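Local coordinates for protein membrane-bound lytic murein transglycosylase (Agrobacterium tumefaciens, PDB 2PNW) that probably cleaves the glycan strands of bacterial peptidoglycan as a lytic transglycosylase of the MltA family, forming 1,6-anhydromuramoyl ends, at residues Val12-Leu17 and Ser83-Ile88; Gln77-Asn82 and Tyr359-Arg364; Pro124-Asp129 and Phe145-Glu150. All coordinates share one frame; numbering follows the deposited sequence.

Contact 1: Val12-Leu17 and Ser83-Ile88; sequences VSFRDL and SVPFRI
Phe14 and Pro85 meet ring to ring. CG of Phe14 is anti to its own carbonyl carbon, beside the backbone N (chi1 -80°), and one face of the ring is met by the proline. Traced outward from CB, Pro85 touches three residues of the loop. CB lies 3.9 Å from Val12 CG2 and also meets Leu17 CD1. CG sits over the centre of the Phe14 ring, 3.8 Å from its centroid and only 12° off the normal, a CH-pi contact. CD lies 3.7 Å from Phe14 CE2, and Val12 O lies close to both CG and CD. Ser83 O comes up in the plane of that aromatic ring, at its edge, 3.5 Å from Phe14 CE2. Ser83 OG lies near Phe14 CZ, but its hydrogen bond goes to Phe79 O in the preceding helix. Val12 N donates to Pro85 O over 3.0 Å in an almost straight bond (176°), prolonging the antiparallel pairing of strand 8-11 with strand 83-89 just before the chain leaves the sheet for a short 3-10 turn. That turn is tied by Ser13, whose N donates to Asp16 OD2 while its OG accepts from Arg15 N in an ST turn. Farther along the strand, the side chain of Arg87 bends at chi3 and lays one face of its guanidinium against Val12, whose CG1 is 3.5 Å from Arg87 NH1.

Contact 2: Gln77-Asn82 and Tyr359-Arg364; sequences QFFETN and YILLPR
Phe79 and Leu361 mark where helix 77-82 lies against strand 359-363, the two axes passing 9.0 Å apart with an angle of 62° between their directions. CB of Leu361 is directed at the helix, and one methyl does the touching: CD1 is 3.9 Å from Phe79 CD1 and equally near Phe79 CB, so the methyl sits by the CB-CG-CD1 corner of Phe79. The two side chains cross at about a right angle. Within the helix, Phe78 CD2 stands over the centre of one face of the Phe79 ring. Pro299 of the adjacent strand touches both Phe79 and Leu361. At the C-terminal end of the helix the contact turns polar. Arg364 N makes a weak hydrogen bond to Asn82 O (3.3 Å, 137°), and a water that donates to the same oxygen at 2.7 Å also accepts weakly from Arg364 N. Arg364 CG lies between its own backbone N and carbonyl carbon (chi1 85°), and the chain bends at chi3; NH2 lies 2.9 Å from Thr81 O. The positive guanidinium thus lies by the last carbonyls of the helix, where the helix dipole would probably favour it. This is helix-on-sheet packing, apolar at Phe79 and with an arginine by the helix C terminus; it sets helix 72-82 against a strand of the 3D domain, whose clan is that of double-psi beta barrels.

Contact 3: Pro124-Asp129 and Phe145-Glu150; sequences PPELVD and FGKADE
Leu127 and Phe145 come together from different chi1 wells: CG of Leu127 is anti to its backbone N (-176°) with CD1 set by chi2 (67°), CG of Phe145 anti to its carbonyl carbon. Leu127 CD1 rests 3.8 Å from Phe145 CB. On the same face Asp129 runs beside the Phe145 ring, pointing the same way, its OD1 3.5 Å from Phe145 CE1 and its carboxylate plane turned 47° from the ring; Asp129 OD2 is held by a salt bridge to Arg123. Val128 lies on the other face, its CG1 3.8 Å from Ala148 CB, while Val128 CG2 fits over the backbone of Gly146, which offers no side chain there. Val128 and Gly146 form an antiparallel hydrogen-bonded pair, with Val128 N to Gly146 O and Gly146 N to Val128 O both 2.9 Å long. A further bond, Ala148 N to Glu126 O (2.8 Å), carries the pairing into the type I turn from Pro124 to Leu127. Glu126 OE2 and Lys147 NZ are bridged by a water, 2.8 Å from the oxygen and 2.9 Å from the nitrogen, and Glu126 OE1 has its own salt bridge to Arg170. The ladder belongs to a small antiparallel sheet within the MltA-specific insert: strand 145-149 is its middle strand, between 127-129 and 152-154, while Leu127 and Phe145 pack on strand 201-209 and Leu127 also reaches Phe260 of strand 259-263.

In the fold
From the N terminus, strand 8-11 runs into the loop that contact 1 fastens to strand 83-89, closing a largely helical excursion of 65 residues. Helix 72-82 leads directly into that strand, and contact 2 joins the helix to strand 353-363, a neighbour of 83-89 in the sheet. Contacts 1 and 2 therefore cross along the chain and touch in space, their centres 8 Å apart, tying both ends of the chain together. Contact 3 closes a short loop of 15 residues, nested within the long one closed by contact 2. It belongs to the insert domain, across the chain's centre from the others, about 25 Å from contact 2 between nearest atoms.

Contact 1: Val12-Leu17 and Ser83-Ile88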
ATOM      1  N   VAL A  12     -11.126  24.727  -1.363  1.00 30.71           N
ATOM      2  CA  VAL A  12     -12.284  24.811  -0.482  1.00 30.86           C
ATOM      3  C   VAL A  12     -11.803  25.421   0.831  1.00 31.45           C
ATOM      4  O   VAL A  12     -10.612  25.736   0.978  1.00 31.78           O
ATOM      5  CB  VAL A  12     -12.947  23.436  -0.211  1.00 30.83           C
ATOM      6  CG1 VAL A  12     -13.564  22.847  -1.476  1.00 30.94           C
ATOM      7  CG2 VAL A  12     -11.947  22.438   0.433  1.00 30.82           C
ATOM      8  N   SER A  13     -12.735  25.604   1.762  1.00 31.27           N
ATOM      9  CA  SER A  13     -12.456  26.042   3.109  1.00 31.60           C
ATOM     10  C   SER A  13     -12.515  24.829   4.030  1.00 31.54           C
ATOM     11  O   SER A  13     -13.138  23.822   3.678  1.00 31.22           O
ATOM     12  CB  SER A  13     -13.525  27.063   3.530  1.00 32.51           C
ATOM     13  OG  SER A  13     -13.704  27.057   4.941  1.00 35.55           O
ATOM     14  N   PHE A  14     -11.892  24.918   5.209  1.00 31.34           N
ATOM     15  CA  PHE A  14     -11.948  23.802   6.166  1.00 31.75           C
ATOM     16  C   PHE A  14     -13.387  23.516   6.634  1.00 32.90           C
ATOM     17  O   PHE A  14     -13.713  22.382   6.976  1.00 31.62           O
ATOM     18  CB  PHE A  14     -10.976  23.996   7.343  1.00 30.91           C
ATOM     19  CG  PHE A  14      -9.542  23.629   7.010  1.00 28.97           C
ATOM     20  CD1 PHE A  14      -9.097  22.310   7.124  1.00 28.96           C
ATOM     21  CD2 PHE A  14      -8.644  24.604   6.594  1.00 28.86           C
ATOM     22  CE1 PHE A  14      -7.765  21.966   6.820  1.00 28.33           C
ATOM     23  CE2 PHE A  14      -7.310  24.274   6.286  1.00 28.66           C
ATOM     24  CZ  PHE A  14      -6.881  22.942   6.397  1.00 27.38           C
ATOM     25  N   ARG A  15     -14.242  24.547   6.594  1.00 34.94           N
ATOM     26  CA  ARG A  15     -15.698  24.395   6.785  1.00 36.68           C
ATOM     27  C   ARG A  15     -16.373  23.479   5.766  1.00 36.68           C
ATOM     28  O   ARG A  15     -17.453  22.969   6.024  1.00 37.70           O
ATOM     29  CB  ARG A  15     -16.405  25.755   6.732  1.00 37.44           C
ATOM     30  CG  ARG A  15     -16.478  26.475   8.055  1.00 41.95           C
ATOM     31  CD  ARG A  15     -15.272  27.355   8.284  1.00 47.49           C
ATOM     32  NE  ARG A  15     -15.663  28.658   8.825  1.00 53.08           N
ATOM     33  CZ  ARG A  15     -14.815  29.653   9.084  1.00 55.03           C
ATOM     34  NH1 ARG A  15     -13.510  29.506   8.859  1.00 55.02           N
ATOM     35  NH2 ARG A  15     -15.274  30.801   9.578  1.00 55.67           N
ATOM     36  N   ASP A  16     -15.750  23.286   4.608  1.00 36.60           N
ATOM     37  CA  ASP A  16     -16.314  22.434   3.570  1.00 36.51           C
ATOM     38  C   ASP A  16     -15.961  20.948   3.733  1.00 35.80           C
ATOM     39  O   ASP A  16     -16.464  20.103   2.988  1.00 35.89           O
ATOM     40  CB  ASP A  16     -15.877  22.930   2.190  1.00 36.95           C
ATOM     41  CG  ASP A  16     -16.435  24.314   1.857  1.00 39.05           C
ATOM     42  OD1 ASP A  16     -17.657  24.527   2.057  1.00 40.94           O
ATOM     43  OD2 ASP A  16     -15.656  25.187   1.387  1.00 39.26           O
ATOM     44  N   LEU A  17     -15.082  20.633   4.680  1.00 34.78           N
ATOM     45  CA  LEU A  17     -14.648  19.251   4.887  1.00 33.74           C
ATOM     46  C   LEU A  17     -15.571  18.615   5.902  1.00 33.29           C
ATOM     47  O   LEU A  17     -15.474  18.911   7.089  1.00 32.96           O
ATOM     48  CB  LEU A  17     -13.185  19.198   5.367  1.00 33.66           C
ATOM     49  CG  LEU A  17     -12.000  19.184   4.384  1.00 33.88           C
ATOM     50  CD1 LEU A  17     -12.156  20.175   3.263  1.00 34.13           C
ATOM     51  CD2 LEU A  17     -10.694  19.450   5.158  1.00 32.74           C
ATOM     52  N   SER A  83      -1.806  24.908   6.094  1.00 24.22           N
ATOM     53  CA  SER A  83      -2.128  24.250   4.834  1.00 24.46           C
ATOM     54  C   SER A  83      -3.438  24.776   4.242  1.00 24.26           C
ATOM     55  O   SER A  83      -4.244  25.414   4.940  1.00 23.96           O
ATOM     56  CB  SER A  83      -2.188  22.735   5.023  1.00 24.67           C
ATOM     57  OG  SER A  83      -3.317  22.352   5.806  1.00 25.60           O
ATOM     58  N   VAL A  84      -3.643  24.502   2.958  1.00 23.81           N
ATOM     59  CA  VAL A  84      -4.859  24.909   2.253  1.00 24.53           C
ATOM     60  C   VAL A  84      -5.485  23.683   1.596  1.00 24.65           C
ATOM     61  O   VAL A  84      -4.799  22.985   0.850  1.00 23.79           O
ATOM     62  CB  VAL A  84      -4.536  25.945   1.164  1.00 25.10           C
ATOM     63  CG1 VAL A  84      -5.819  26.354   0.404  1.00 25.84           C
ATOM     64  CG2 VAL A  84      -3.833  27.163   1.762  1.00 25.27           C
ATOM     65  N   PRO A  85      -6.791  23.421   1.856  1.00 25.21           N
ATOM     66  CA  PRO A  85      -7.455  22.231   1.325  1.00 25.48           C
ATOM     67  C   PRO A  85      -8.036  22.436  -0.077  1.00 26.28           C
ATOM     68  O   PRO A  85      -8.572  23.524  -0.399  1.00 25.87           O
ATOM     69  CB  PRO A  85      -8.593  21.985   2.322  1.00 25.83           C
ATOM     70  CG  PRO A  85      -8.875  23.334   2.958  1.00 25.52           C
ATOM     71  CD  PRO A  85      -7.719  24.264   2.641  1.00 26.17           C
ATOM     72  N   PHE A  86      -7.952  21.383  -0.883  1.00 26.57           N
ATOM     73  CA  PHE A  86      -8.455  21.376  -2.259  1.00 26.71           C
ATOM     74  C   PHE A  86      -9.214  20.074  -2.496  1.00 27.53           C
ATOM     75  O   PHE A  86      -8.702  18.994  -2.187  1.00 26.42           O
ATOM     76  CB  PHE A  86      -7.292  21.422  -3.248  1.00 26.76           C
ATOM     77  CG  PHE A  86      -6.540  22.715  -3.258  1.00 26.45           C
ATOM     78  CD1 PHE A  86      -6.760  23.643  -4.267  1.00 27.71           C
ATOM     79  CD2 PHE A  86      -5.604  23.004  -2.277  1.00 26.57           C
ATOM     80  CE1 PHE A  86      -6.059  24.842  -4.295  1.00 26.04           C
ATOM     81  CE2 PHE A  86      -4.904  24.208  -2.290  1.00 27.90           C
ATOM     82  CZ  PHE A  86      -5.134  25.128  -3.312  1.00 27.80           C
ATOM     83  N   ARG A  87     -10.426  20.176  -3.030  1.00 27.41           N
ATOM     84  CA  ARG A  87     -11.186  18.999  -3.445  1.00 29.50           C
ATOM     85  C   ARG A  87     -10.560  18.444  -4.712  1.00 28.94           C
ATOM     86  O   ARG A  87     -10.290  19.190  -5.656  1.00 29.29           O
ATOM     87  CB  ARG A  87     -12.653  19.369  -3.717  1.00 29.21           C
ATOM     88  CG  ARG A  87     -13.569  18.178  -3.992  1.00 30.82           C
ATOM     89  CD  ARG A  87     -15.014  18.634  -4.318  1.00 33.49           C
ATOM     90  NE  ARG A  87     -15.731  19.009  -3.094  1.00 40.98           N
ATOM     91  CZ  ARG A  87     -16.063  20.255  -2.773  1.00 43.03           C
ATOM     92  NH1 ARG A  87     -15.775  21.257  -3.604  1.00 46.95           N
ATOM     93  NH2 ARG A  87     -16.694  20.502  -1.627  1.00 43.87           N
ATOM     94  N   ILE A  88     -10.302  17.144  -4.730  1.00 29.20           N
ATOM     95  CA  ILE A  88      -9.829  16.486  -5.947  1.00 29.43           C
ATOM     96  C   ILE A  88     -11.050  15.960  -6.712  1.00 30.82           C
ATOM     97  O   ILE A  88     -11.850  15.204  -6.165  1.00 30.89           O
ATOM     98  CB  ILE A  88      -8.850  15.336  -5.643  1.00 28.98           C
ATOM     99  CG1 ILE A  88      -7.619  15.864  -4.885  1.00 28.91           C
ATOM    100  CG2 ILE A  88      -8.431  14.614  -6.947  1.00 28.39           C
ATOM    101  CD1 ILE A  88      -6.728  14.762  -4.298  1.00 28.47           C
TER

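Contact 2: Gln77-Asn82 and Tyr359-Arg364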
ATOM      1  N   GLN A  77      -5.937  22.880  14.315  1.00 24.36           N
ATOM      2  CA  GLN A  77      -5.536  24.274  14.099  1.00 24.78           C
ATOM      3  C   GLN A  77      -4.202  24.358  13.388  1.00 24.11           C
ATOM      4  O   GLN A  77      -3.992  25.239  12.554  1.00 24.11           O
ATOM      5  CB  GLN A  77      -5.472  25.061  15.422  1.00 25.34           C
ATOM      6  CG  GLN A  77      -5.142  26.556  15.225  1.00 29.27           C
ATOM      7  CD  GLN A  77      -6.236  27.308  14.469  1.00 33.82           C
ATOM      8  OE1 GLN A  77      -7.388  27.335  14.894  1.00 36.19           O
ATOM      9  NE2 GLN A  77      -5.872  27.926  13.351  1.00 33.70           N
ATOM     10  N   PHE A  78      -3.292  23.445  13.713  1.00 22.91           N
ATOM     11  CA  PHE A  78      -2.044  23.384  12.981  1.00 22.10           C
ATOM     12  C   PHE A  78      -2.283  23.360  11.465  1.00 21.92           C
ATOM     13  O   PHE A  78      -1.666  24.135  10.710  1.00 22.53           O
ATOM     14  CB  PHE A  78      -1.234  22.141  13.367  1.00 21.34           C
ATOM     15  CG  PHE A  78      -0.043  21.932  12.476  1.00 21.18           C
ATOM     16  CD1 PHE A  78       1.098  22.714  12.642  1.00 21.03           C
ATOM     17  CD2 PHE A  78      -0.074  20.975  11.445  1.00 21.31           C
ATOM     18  CE1 PHE A  78       2.212  22.567  11.779  1.00 23.04           C
ATOM     19  CE2 PHE A  78       1.007  20.822  10.586  1.00 20.96           C
ATOM     20  CZ  PHE A  78       2.164  21.619  10.755  1.00 20.56           C
ATOM     21  N   PHE A  79      -3.156  22.461  11.020  1.00 21.60           N
ATOM     22  CA  PHE A  79      -3.426  22.311   9.580  1.00 22.18           C
ATOM     23  C   PHE A  79      -4.151  23.519   8.993  1.00 23.21           C
ATOM     24  O   PHE A  79      -3.837  23.951   7.876  1.00 23.25           O
ATOM     25  CB  PHE A  79      -4.174  20.996   9.278  1.00 21.30           C
ATOM     26  CG  PHE A  79      -3.329  19.775   9.520  1.00 21.30           C
ATOM     27  CD1 PHE A  79      -2.324  19.411   8.612  1.00 20.63           C
ATOM     28  CD2 PHE A  79      -3.482  19.030  10.683  1.00 22.11           C
ATOM     29  CE1 PHE A  79      -1.502  18.298   8.851  1.00 19.69           C
ATOM     30  CE2 PHE A  79      -2.653  17.922  10.932  1.00 21.43           C
ATOM     31  CZ  PHE A  79      -1.665  17.567  10.017  1.00 18.76           C
ATOM     32  N   GLU A  80      -5.121  24.047   9.736  1.00 24.10           N
ATOM     33  CA  GLU A  80      -5.850  25.262   9.314  1.00 24.92           C
ATOM     34  C   GLU A  80      -4.947  26.459   9.100  1.00 25.08           C
ATOM     35  O   GLU A  80      -5.163  27.215   8.171  1.00 25.86           O
ATOM     36  CB  GLU A  80      -6.964  25.609  10.308  1.00 25.60           C
ATOM     37  CG  GLU A  80      -7.949  24.468  10.476  1.00 29.03           C
ATOM     38  CD  GLU A  80      -9.232  24.872  11.163  1.00 35.97           C
ATOM     39  OE1 GLU A  80      -9.667  26.035  10.962  1.00 38.78           O
ATOM     40  OE2 GLU A  80      -9.804  24.014  11.887  1.00 35.89           O
ATOM     41  N   THR A  81      -3.924  26.606   9.938  1.00 25.09           N
ATOM     42  CA  THR A  81      -2.959  27.691   9.847  1.00 25.70           C
ATOM     43  C   THR A  81      -1.946  27.487   8.713  1.00 25.86           C
ATOM     44  O   THR A  81      -1.571  28.450   8.031  1.00 25.70           O
ATOM     45  CB  THR A  81      -2.209  27.863  11.197  1.00 25.87           C
ATOM     46  OG1 THR A  81      -3.138  28.237  12.208  1.00 27.53           O
ATOM     47  CG2 THR A  81      -1.103  28.932  11.124  1.00 27.23           C
ATOM     48  N   ASN A  82      -1.532  26.238   8.500  1.00 24.53           N
ATOM     49  CA  ASN A  82      -0.328  25.953   7.720  1.00 24.40           C
ATOM     50  C   ASN A  82      -0.547  25.215   6.396  1.00 24.25           C
ATOM     51  O   ASN A  82       0.406  24.955   5.644  1.00 24.10           O
ATOM     52  CB  ASN A  82       0.677  25.209   8.606  1.00 24.12           C
ATOM     53  CG  ASN A  82       1.184  26.066   9.737  1.00 26.21           C
ATOM     54  OD1 ASN A  82       1.719  27.159   9.509  1.00 25.74           O
ATOM     55  ND2 ASN A  82       1.001  25.595  10.971  1.00 23.54           N
ATOM     56  N   TYR A 359      -9.872  15.246  -0.358  1.00 25.17           N
ATOM     57  CA  TYR A 359      -9.397  16.634  -0.283  1.00 24.69           C
ATOM     58  C   TYR A 359      -7.927  16.567   0.096  1.00 24.67           C
ATOM     59  O   TYR A 359      -7.584  15.917   1.077  1.00 25.62           O
ATOM     60  CB  TYR A 359     -10.150  17.459   0.779  1.00 25.47           C
ATOM     61  CG  TYR A 359     -11.665  17.456   0.693  1.00 25.86           C
ATOM     62  CD1 TYR A 359     -12.350  18.518   0.089  1.00 26.55           C
ATOM     63  CD2 TYR A 359     -12.412  16.401   1.220  1.00 25.67           C
ATOM     64  CE1 TYR A 359     -13.737  18.526   0.008  1.00 27.31           C
ATOM     65  CE2 TYR A 359     -13.817  16.387   1.135  1.00 26.67           C
ATOM     66  CZ  TYR A 359     -14.470  17.462   0.532  1.00 27.47           C
ATOM     67  OH  TYR A 359     -15.861  17.476   0.476  1.00 28.33           O
ATOM     68  N   ILE A 360      -7.062  17.231  -0.658  1.00 23.67           N
ATOM     69  CA  ILE A 360      -5.630  17.243  -0.332  1.00 23.37           C
ATOM     70  C   ILE A 360      -5.302  18.551   0.395  1.00 22.87           C
ATOM     71  O   ILE A 360      -5.868  19.622   0.077  1.00 23.09           O
ATOM     72  CB  ILE A 360      -4.733  17.002  -1.608  1.00 22.78           C
ATOM     73  CG1 ILE A 360      -3.257  16.813  -1.227  1.00 23.14           C
ATOM     74  CG2 ILE A 360      -4.886  18.142  -2.634  1.00 23.96           C
ATOM     75  CD1 ILE A 360      -2.357  16.439  -2.439  1.00 23.76           C
ATOM     76  N   LEU A 361      -4.419  18.484   1.391  1.00 22.31           N
ATOM     77  CA  LEU A 361      -4.020  19.691   2.101  1.00 21.93           C
ATOM     78  C   LEU A 361      -2.643  20.079   1.591  1.00 22.42           C
ATOM     79  O   LEU A 361      -1.672  19.334   1.785  1.00 21.53           O
ATOM     80  CB  LEU A 361      -3.999  19.486   3.615  1.00 21.79           C
ATOM     81  CG  LEU A 361      -5.257  19.020   4.371  1.00 22.77           C
ATOM     82  CD1 LEU A 361      -5.050  19.224   5.873  1.00 25.99           C
ATOM     83  CD2 LEU A 361      -6.501  19.748   3.928  1.00 26.05           C
ATOM     84  N   LEU A 362      -2.555  21.223   0.916  1.00 22.82           N
ATOM     85  CA  LEU A 362      -1.255  21.669   0.381  1.00 22.88           C
ATOM     86  C   LEU A 362      -0.574  22.622   1.331  1.00 23.92           C
ATOM     87  O   LEU A 362      -1.225  23.518   1.865  1.00 23.94           O
ATOM     88  CB  LEU A 362      -1.408  22.338  -0.991  1.00 22.67           C
ATOM     89  CG  LEU A 362      -2.166  21.571  -2.074  1.00 22.13           C
ATOM     90  CD1 LEU A 362      -2.051  22.290  -3.400  1.00 20.56           C
ATOM     91  CD2 LEU A 362      -1.605  20.149  -2.197  1.00 23.28           C
ATOM     92  N   PRO A 363       0.751  22.461   1.519  1.00 25.07           N
ATOM     93  CA  PRO A 363       1.539  23.429   2.266  1.00 26.01           C
ATOM     94  C   PRO A 363       1.260  24.814   1.678  1.00 27.45           C
ATOM     95  O   PRO A 363       1.146  24.960   0.442  1.00 25.58           O
ATOM     96  CB  PRO A 363       2.982  23.022   1.947  1.00 26.48           C
ATOM     97  CG  PRO A 363       2.917  21.559   1.614  1.00 25.85           C
ATOM     98  CD  PRO A 363       1.579  21.349   0.991  1.00 25.52           C
ATOM     99  N   ARG A 364       1.140  25.827   2.533  1.00 29.84           N
ATOM    100  CA  ARG A 364       0.574  27.085   2.043  1.00 33.16           C
ATOM    101  C   ARG A 364       1.420  27.833   1.005  1.00 33.70           C
ATOM    102  O   ARG A 364       0.851  28.474   0.126  1.00 34.52           O
ATOM    103  CB  ARG A 364      -0.069  27.946   3.161  1.00 32.90           C
ATOM    104  CG  ARG A 364       0.820  28.853   3.948  1.00 35.96           C
ATOM    105  CD  ARG A 364       0.050  29.491   5.141  1.00 35.84           C
ATOM    106  NE  ARG A 364      -1.158  30.209   4.730  1.00 42.77           N
ATOM    107  CZ  ARG A 364      -2.407  29.747   4.841  1.00 45.24           C
ATOM    108  NH1 ARG A 364      -3.424  30.493   4.424  1.00 45.47           N
ATOM    109  NH2 ARG A 364      -2.655  28.540   5.358  1.00 46.69           N
TER
HETATM  110  O   HOH W   1       2.979  25.784   5.340  1.00 40.01           O

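Contact 3: Pro124-Asp129 and Phe145-Glu150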
ATOM      1  N   PRO A 124      16.396 -12.266  -5.009  1.00 16.36           N
ATOM      2  CA  PRO A 124      17.534 -12.966  -5.639  1.00 16.46           C
ATOM      3  C   PRO A 124      18.547 -11.941  -6.147  1.00 16.38           C
ATOM      4  O   PRO A 124      18.142 -10.894  -6.639  1.00 16.64           O
ATOM      5  CB  PRO A 124      16.889 -13.669  -6.843  1.00 15.66           C
ATOM      6  CG  PRO A 124      15.411 -13.772  -6.484  1.00 17.55           C
ATOM      7  CD  PRO A 124      15.133 -12.505  -5.742  1.00 16.23           C
ATOM      8  N   PRO A 125      19.856 -12.262  -6.084  1.00 16.83           N
ATOM      9  CA  PRO A 125      20.873 -11.276  -6.487  1.00 17.38           C
ATOM     10  C   PRO A 125      20.837 -10.967  -8.002  1.00 17.84           C
ATOM     11  O   PRO A 125      21.395  -9.957  -8.442  1.00 17.92           O
ATOM     12  CB  PRO A 125      22.199 -11.961  -6.101  1.00 17.21           C
ATOM     13  CG  PRO A 125      21.868 -13.455  -6.158  1.00 16.72           C
ATOM     14  CD  PRO A 125      20.451 -13.554  -5.669  1.00 17.00           C
ATOM     15  N   GLU A 126      20.196 -11.842  -8.794  1.00 17.16           N
ATOM     16  CA  GLU A 126      20.116 -11.644 -10.242  1.00 16.83           C
ATOM     17  C   GLU A 126      18.906 -10.812 -10.636  1.00 17.03           C
ATOM     18  O   GLU A 126      18.705 -10.542 -11.810  1.00 16.85           O
ATOM     19  CB  GLU A 126      20.153 -12.985 -11.017  1.00 17.59           C
ATOM     20  CG  GLU A 126      18.855 -13.835 -10.935  1.00 18.22           C
ATOM     21  CD  GLU A 126      18.749 -14.744  -9.683  1.00 21.49           C
ATOM     22  OE1 GLU A 126      19.543 -14.604  -8.710  1.00 19.47           O
ATOM     23  OE2 GLU A 126      17.835 -15.612  -9.675  1.00 21.52           O
ATOM     24  N   LEU A 127      18.082 -10.433  -9.661  1.00 16.64           N
ATOM     25  CA  LEU A 127      16.898  -9.620  -9.941  1.00 16.25           C
ATOM     26  C   LEU A 127      17.330  -8.162  -9.858  1.00 17.03           C
ATOM     27  O   LEU A 127      17.354  -7.552  -8.776  1.00 17.18           O
ATOM     28  CB  LEU A 127      15.749  -9.902  -8.963  1.00 15.46           C
ATOM     29  CG  LEU A 127      14.429  -9.144  -9.245  1.00 16.54           C
ATOM     30  CD1 LEU A 127      13.779  -9.616 -10.570  1.00 17.15           C
ATOM     31  CD2 LEU A 127      13.486  -9.401  -8.075  1.00 16.16           C
ATOM     32  N   VAL A 128      17.688  -7.612 -11.010  1.00 16.35           N
ATOM     33  CA  VAL A 128      18.273  -6.265 -11.072  1.00 16.41           C
ATOM     34  C   VAL A 128      17.227  -5.219 -11.424  1.00 16.78           C
ATOM     35  O   VAL A 128      16.257  -5.502 -12.134  1.00 15.97           O
ATOM     36  CB  VAL A 128      19.453  -6.216 -12.068  1.00 16.86           C
ATOM     37  CG1 VAL A 128      20.573  -7.129 -11.585  1.00 17.48           C
ATOM     38  CG2 VAL A 128      18.966  -6.605 -13.544  1.00 16.20           C
ATOM     39  N   ASP A 129      17.409  -4.016 -10.882  1.00 16.93           N
ATOM     40  CA  ASP A 129      16.680  -2.841 -11.336  1.00 17.36           C
ATOM     41  C   ASP A 129      17.034  -2.524 -12.784  1.00 17.28           C
ATOM     42  O   ASP A 129      18.200  -2.685 -13.228  1.00 16.49           O
ATOM     43  CB  ASP A 129      16.976  -1.626 -10.440  1.00 17.92           C
ATOM     44  CG  ASP A 129      16.749  -1.934  -8.984  1.00 22.58           C
ATOM     45  OD1 ASP A 129      15.629  -1.749  -8.499  1.00 26.03           O
ATOM     46  OD2 ASP A 129      17.675  -2.481  -8.347  1.00 31.42           O
ATOM     47  N   PHE A 145      12.180  -4.324 -13.279  1.00 14.85           N
ATOM     48  CA  PHE A 145      13.108  -5.378 -12.865  1.00 15.27           C
ATOM     49  C   PHE A 145      13.338  -6.379 -13.976  1.00 16.46           C
ATOM     50  O   PHE A 145      12.474  -6.584 -14.840  1.00 16.89           O
ATOM     51  CB  PHE A 145      12.604  -6.142 -11.631  1.00 15.53           C
ATOM     52  CG  PHE A 145      12.356  -5.273 -10.438  1.00 15.21           C
ATOM     53  CD1 PHE A 145      13.373  -5.030  -9.521  1.00 16.11           C
ATOM     54  CD2 PHE A 145      11.113  -4.683 -10.247  1.00 13.94           C
ATOM     55  CE1 PHE A 145      13.136  -4.215  -8.391  1.00 14.06           C
ATOM     56  CE2 PHE A 145      10.871  -3.855  -9.138  1.00 16.69           C
ATOM     57  CZ  PHE A 145      11.892  -3.638  -8.209  1.00 17.09           C
ATOM     58  N   GLY A 146      14.508  -6.988 -13.973  1.00 16.36           N
ATOM     59  CA  GLY A 146      14.822  -8.025 -14.951  1.00 16.38           C
ATOM     60  C   GLY A 146      15.800  -9.013 -14.364  1.00 16.90           C
ATOM     61  O   GLY A 146      16.265  -8.843 -13.233  1.00 17.52           O
ATOM     62  N   LYS A 147      16.109 -10.053 -15.121  1.00 16.65           N
ATOM     63  CA  LYS A 147      17.032 -11.091 -14.689  1.00 17.86           C
ATOM     64  C   LYS A 147      18.405 -10.869 -15.345  1.00 18.08           C
ATOM     65  O   LYS A 147      18.505 -10.814 -16.576  1.00 17.61           O
ATOM     66  CB  LYS A 147      16.473 -12.466 -15.068  1.00 16.97           C
ATOM     67  CG  LYS A 147      17.402 -13.624 -14.825  1.00 20.99           C
ATOM     68  CD  LYS A 147      16.701 -14.925 -15.170  1.00 27.77           C
ATOM     69  CE  LYS A 147      17.690 -16.005 -15.579  1.00 33.87           C
ATOM     70  NZ  LYS A 147      18.198 -16.725 -14.401  1.00 36.17           N
ATOM     71  N   ALA A 148      19.448 -10.703 -14.525  1.00 18.40           N
ATOM     72  CA  ALA A 148      20.804 -10.547 -15.050  1.00 20.24           C
ATOM     73  C   ALA A 148      21.373 -11.935 -15.296  1.00 22.13           C
ATOM     74  O   ALA A 148      21.395 -12.763 -14.398  1.00 21.48           O
ATOM     75  CB  ALA A 148      21.705  -9.768 -14.039  1.00 19.93           C
ATOM     76  N   ASP A 149      21.813 -12.204 -16.517  1.00 25.35           N
ATOM     77  CA  ASP A 149      22.389 -13.519 -16.825  1.00 29.57           C
ATOM     78  C   ASP A 149      23.649 -13.312 -17.671  1.00 30.76           C
ATOM     79  O   ASP A 149      24.026 -12.185 -17.919  1.00 29.55           O
ATOM     80  CB  ASP A 149      21.354 -14.385 -17.564  1.00 30.55           C
ATOM     81  CG  ASP A 149      20.625 -13.618 -18.649  1.00 34.22           C
ATOM     82  OD1 ASP A 149      21.287 -12.827 -19.357  1.00 39.54           O
ATOM     83  OD2 ASP A 149      19.392 -13.783 -18.794  1.00 36.19           O
ATOM     84  N   GLU A 150      24.292 -14.398 -18.100  1.00 34.06           N
ATOM     85  CA  GLU A 150      25.484 -14.319 -18.963  1.00 37.46           C
ATOM     86  C   GLU A 150      25.159 -13.648 -20.293  1.00 38.46           C
ATOM     87  O   GLU A 150      26.023 -13.055 -20.924  1.00 39.43           O
ATOM     88  CB  GLU A 150      26.024 -15.718 -19.259  1.00 37.33           C
ATOM     89  CG  GLU A 150      26.344 -16.551 -18.044  1.00 39.41           C
ATOM     90  CD  GLU A 150      26.920 -17.911 -18.400  1.00 40.72           C
ATOM     91  OE1 GLU A 150      26.967 -18.792 -17.500  1.00 45.20           O
ATOM     92  OE2 GLU A 150      27.328 -18.093 -19.578  1.00 45.90           O
TER
HETATM   93  O   HOH W   2      16.765 -16.901 -11.859  1.00 32.64           O